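Local coordinates for protein esterase (Rhizomucor miehei, PDB 4WY5) that probably hydrolyses carboxylic esters, using an alpha/beta-hydrolase fold, at residues Glu241-Lys245 against Ala246-Gly250; Leu226-Ala230 against Ser231-Asp235. All coordinates share one frame; numbering follows the deposited sequence.

Contact 1 (Glu241-Lys245 against Ala246-Gly250)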
loop_
_atom_site.group_PDB
_atom_site.type_symbol
_atom_site.label_atom_id
_atom_site.label_comp_id
_atom_site.label_asym_id
_atom_site.label_seq_id
_atom_site.Cartn_x
_atom_site.Cartn_y
_atom_site.Cartn_z
ATOM N N GLU A 241 -5.647 -4.365 -21.994
ATOM C CA GLU A 241 -7.017 -4.742 -21.651
ATOM C C GLU A 241 -7.540 -5.934 -22.475
ATOM O O GLU A 241 -8.427 -6.667 -22.023
ATOM C CB GLU A 241 -7.914 -3.526 -21.836
ATOM C CG GLU A 241 -9.356 -3.693 -21.501
ATOM C CD GLU A 241 -10.159 -2.580 -22.118
ATOM O OE1 GLU A 241 -9.744 -2.106 -23.206
ATOM O OE2 GLU A 241 -11.169 -2.161 -21.514
ATOM N N LEU A 242 -6.958 -6.152 -23.654
ATOM C CA LEU A 242 -7.393 -7.231 -24.550
ATOM C C LEU A 242 -6.872 -8.618 -24.169
ATOM O O LEU A 242 -7.297 -9.624 -24.745
ATOM C CB LEU A 242 -6.967 -6.928 -25.995
ATOM C CG LEU A 242 -7.616 -5.702 -26.653
ATOM C CD1 LEU A 242 -7.125 -5.487 -28.100
ATOM C CD2 LEU A 242 -9.135 -5.822 -26.586
ATOM N N ALA A 243 -5.961 -8.675 -23.202
ATOM C CA ALA A 243 -5.308 -9.934 -22.858
ATOM C C ALA A 243 -6.307 -10.999 -22.404
ATOM O O ALA A 243 -7.233 -10.718 -21.644
ATOM C CB ALA A 243 -4.255 -9.703 -21.786
ATOM N N THR A 244 -6.111 -12.221 -22.889
ATOM C CA THR A 244 -6.927 -13.361 -22.479
ATOM C C THR A 244 -6.417 -13.961 -21.180
ATOM O O THR A 244 -5.314 -13.645 -20.730
ATOM C CB THR A 244 -6.914 -14.498 -23.511
ATOM O OG1 THR A 244 -5.597 -15.067 -23.557
ATOM C CG2 THR A 244 -7.340 -14.011 -24.888
ATOM N N LYS A 245 -7.232 -14.826 -20.583
ATOM C CA LYS A 245 -6.821 -15.601 -19.424
ATOM C C LYS A 245 -5.581 -16.452 -19.762
ATOM O O LYS A 245 -4.677 -16.623 -18.922
ATOM C CB LYS A 245 -7.990 -16.468 -18.951
ATOM C CG LYS A 245 -7.844 -17.081 -17.577
ATOM C CD LYS A 245 -9.198 -17.611 -17.084
ATOM C CE LYS A 245 -9.033 -18.785 -16.137
ATOM N NZ LYS A 245 -8.198 -19.840 -16.773
ATOM N N ALA A 246 -5.533 -16.956 -20.999
ATOM C CA ALA A 246 -4.392 -17.745 -21.488
ATOM C C ALA A 246 -3.129 -16.904 -21.673
ATOM O O ALA A 246 -2.021 -17.343 -21.346
ATOM C CB ALA A 246 -4.756 -18.430 -22.812
ATOM N N ASP A 247 -3.309 -15.691 -22.193
ATOM C CA ASP A 247 -2.203 -14.756 -22.346
ATOM C C ASP A 247 -1.506 -14.472 -21.009
ATOM O O ASP A 247 -0.288 -14.303 -20.974
ATOM C CB ASP A 247 -2.686 -13.435 -22.969
ATOM C CG ASP A 247 -3.003 -13.560 -24.465
ATOM O OD1 ASP A 247 -2.313 -14.353 -25.153
ATOM O OD2 ASP A 247 -3.924 -12.853 -24.951
ATOM N N LEU A 248 -2.274 -14.434 -19.922
ATOM C CA LEU A 248 -1.777 -13.957 -18.632
ATOM C C LEU A 248 -1.290 -15.057 -17.683
ATOM O O LEU A 248 -0.553 -14.779 -16.730
ATOM C CB LEU A 248 -2.881 -13.156 -17.938
ATOM C CG LEU A 248 -3.320 -11.890 -18.674
ATOM C CD1 LEU A 248 -4.375 -11.148 -17.882
ATOM C CD2 LEU A 248 -2.118 -10.984 -18.939
ATOM N N GLU A 249 -1.671 -16.300 -17.965
ATOM C CA GLU A 249 -1.286 -17.449 -17.137
ATOM C C GLU A 249 0.240 -17.621 -17.064
ATOM O O GLU A 249 0.934 -17.476 -18.066
ATOM C CB GLU A 249 -1.946 -18.727 -17.684
ATOM C CG GLU A 249 -2.648 -19.599 -16.637
ATOM C CD GLU A 249 -1.719 -20.653 -16.039
ATOM O OE1 GLU A 249 -0.674 -20.959 -16.664
ATOM O OE2 GLU A 249 -2.032 -21.175 -14.941
ATOM N N GLY A 250 0.765 -17.877 -15.867
ATOM C CA GLY A 250 2.195 -18.085 -15.694
ATOM C C GLY A 250 3.054 -16.822 -15.637
ATOM O O GLY A 250 4.294 -16.899 -15.647
#
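Between Thr-244 and Leu-248 the chain turns into a single short helix, 245-248, in which Leu-248 N is shared between Thr-244 O at 3.2 Å and Lys-245 O at 3.4 Å, both bonds weak, and Glu-249 N to Lys-245 O is weak as well. The side chains of Thr-244 and Asp-247 add two bonds at its start. Thr-244 sits at the N-cap, and its OG1 accepts from Asp-247 N at 2.7 Å. A chi1 of 67° tucks OG1 in close to the backbone, facing that N-H. Asp-247 returns the bond: its OD2 accepts from Thr-244 N at 3.1 Å in an almost straight line (174°), approached from the anti side of the carboxylate and 26° out of its plane. The two reciprocal bonds make a capping box, the N-terminal motif in which a hydroxyl and a carboxylate each take up a backbone N-H of the other residue. Threonine suits the cap because its hydroxyl is short and branches close to the backbone; aspartate suits the third helical position because its carboxylate reaches back to the cap, where the helix dipole would probably favour its negative charge. Next to the box in the chain, the small methyl CB of Ala-243 packs on Leu-248 CD2 at 3.8 Å. Leu-248, the buried residue here, turns its side chain onto Tyr-271 and Gln-274 of helix 265-277.

Contact 2 (Leu226-Ala230 against Ser231-Asp235)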
loop_
_atom_site.group_PDB
_atom_site.type_symbol
_atom_site.label_atom_id
_atom_site.label_comp_id
_atom_site.label_asym_id
_atom_site.label_seq_id
_atom_site.Cartn_x
_atom_site.Cartn_y
_atom_site.Cartn_z
ATOM N N LEU A 226 0.757 4.787 -31.442
ATOM C CA LEU A 226 0.170 3.707 -32.249
ATOM C C LEU A 226 0.284 3.941 -33.768
ATOM O O LEU A 226 0.137 5.068 -34.252
ATOM C CB LEU A 226 -1.297 3.508 -31.862
ATOM C CG LEU A 226 -1.607 3.219 -30.385
ATOM C CD1 LEU A 226 -3.107 3.097 -30.155
ATOM C CD2 LEU A 226 -0.887 1.956 -29.899
ATOM N N PRO A 227 0.584 2.876 -34.524
ATOM C CA PRO A 227 0.698 2.973 -35.985
ATOM C C PRO A 227 -0.652 2.888 -36.689
ATOM O O PRO A 227 -0.713 3.111 -37.895
ATOM C CB PRO A 227 1.583 1.771 -36.347
ATOM C CG PRO A 227 1.290 0.776 -35.290
ATOM C CD PRO A 227 1.046 1.570 -34.020
ATOM N N ALA A 228 -1.698 2.563 -35.930
ATOM C CA ALA A 228 -3.078 2.502 -36.414
ATOM C C ALA A 228 -4.010 2.682 -35.208
ATOM O O ALA A 228 -3.537 2.732 -34.080
ATOM C CB ALA A 228 -3.351 1.176 -37.142
ATOM N N PRO A 229 -5.330 2.828 -35.435
ATOM C CA PRO A 229 -6.192 2.931 -34.246
ATOM C C PRO A 229 -6.292 1.626 -33.458
ATOM O O PRO A 229 -6.268 0.530 -34.030
ATOM C CB PRO A 229 -7.562 3.327 -34.812
ATOM C CG PRO A 229 -7.335 3.725 -36.217
ATOM C CD PRO A 229 -6.006 3.249 -36.677
ATOM N N ALA A 230 -6.396 1.760 -32.139
ATOM C CA ALA A 230 -6.343 0.612 -31.236
ATOM C C ALA A 230 -7.401 -0.428 -31.564
ATOM O O ALA A 230 -7.162 -1.638 -31.474
ATOM C CB ALA A 230 -6.499 1.074 -29.797
ATOM N N SER A 231 -8.571 0.045 -31.967
ATOM C CA SER A 231 -9.658 -0.867 -32.280
ATOM C C SER A 231 -9.385 -1.691 -33.555
ATOM O O SER A 231 -9.864 -2.823 -33.683
ATOM C CB SER A 231 -10.969 -0.097 -32.424
ATOM O OG SER A 231 -12.044 -1.010 -32.460
ATOM N N GLU A 232 -8.615 -1.123 -34.482
ATOM C CA GLU A 232 -8.176 -1.840 -35.689
ATOM C C GLU A 232 -6.912 -2.654 -35.424
ATOM O O GLU A 232 -6.678 -3.686 -36.055
ATOM C CB GLU A 232 -7.933 -0.859 -36.842
ATOM C CG GLU A 232 -9.151 0.022 -37.178
ATOM C CD GLU A 232 -8.857 1.087 -38.239
ATOM O OE1 GLU A 232 -7.905 0.906 -39.034
ATOM O OE2 GLU A 232 -9.583 2.111 -38.273
ATOM N N LEU A 233 -6.085 -2.180 -34.497
ATOM C CA LEU A 233 -4.833 -2.861 -34.174
ATOM C C LEU A 233 -5.090 -4.221 -33.505
ATOM O O LEU A 233 -4.454 -5.215 -33.856
ATOM C CB LEU A 233 -3.960 -1.971 -33.290
ATOM C CG LEU A 233 -2.447 -2.155 -33.440
ATOM C CD1 LEU A 233 -2.053 -2.113 -34.899
ATOM C CD2 LEU A 233 -1.704 -1.080 -32.656
ATOM N N ASN A 234 -6.001 -4.252 -32.531
ATOM C CA ASN A 234 -6.442 -5.504 -31.904
ATOM C C ASN A 234 -5.277 -6.352 -31.358
ATOM O O ASN A 234 -5.255 -7.570 -31.532
ATOM C CB ASN A 234 -7.260 -6.330 -32.911
ATOM C CG ASN A 234 -8.195 -7.325 -32.239
ATOM O OD1 ASN A 234 -8.737 -7.057 -31.161
ATOM N ND2 ASN A 234 -8.390 -8.484 -32.875
ATOM N N ASP A 235 -4.333 -5.702 -30.676
ATOM C CA ASP A 235 -3.108 -6.352 -30.184
ATOM C C ASP A 235 -2.916 -6.089 -28.677
ATOM O O ASP A 235 -2.710 -4.933 -28.282
ATOM C CB ASP A 235 -1.903 -5.822 -30.984
ATOM C CG ASP A 235 -0.643 -6.670 -30.828
ATOM O OD1 ASP A 235 -0.515 -7.397 -29.813
ATOM O OD2 ASP A 235 0.234 -6.587 -31.727
HETATM O O HOH W 1 -5.036 -3.114 -29.586
#
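The N-terminal turn of the short helix 230-233, entered from a proline-rich loop, brings Pro-229 O against the backbone of Glu-232 and Leu-233. Pro-229 is at the N-cap position, and its carbonyl oxygen accepts from Leu-233 N at 2.8 Å and more weakly from Glu-232 N. Proline fits here because the N-H of an N-cap residue is not used by the helix, so its absence costs no helical bond, while the ring restricts phi. The ring also meets a side chain: Glu-232, extended beyond CG, sets its carboxylate against the proline, with OE2 3.4 Å from Pro-229 CG. Leu-233 turns its CD1 and CD2 to the incoming loop. Its CD2 touches Pro-227 CD at 4.1 Å and Leu-226 CD2 at 4.2 Å, while CD1 meets the Ala-228 methyl; a branched leucine can thus serve three apolar neighbours at once. Just past the helix, Asn-234 takes a positive phi, which asparagine tolerates well, and its N donates to Ala-230 O at 3.0 Å. A water also donates to Ala-230 O at 3.2 Å and accepts from Asp-235 N at 2.9 Å.

Five residues separate contact 2 from contact 1, and each is built on the start of a short helix: 230-233, then 245-248. Their centres lie 18 Å apart, yet they touch, with Leu-242 CD1 packing 3.8 Å from both Asn-234 OD1 and Asp-235 N. The two helix starts differ: contact 1 has a capping box, whereas in contact 2 Pro-229 holds the N-cap position without a side-chain hydroxyl or carboxylate to accept from the helix N-H groups. Both contacts are at the surface, their centres about 20 and 21 Å from the chain centre. The Ser-His-Asp triad suggested by the sequence and geometry, Ser-161, His-292 and Asp-262, is formed by residues outside all four segments.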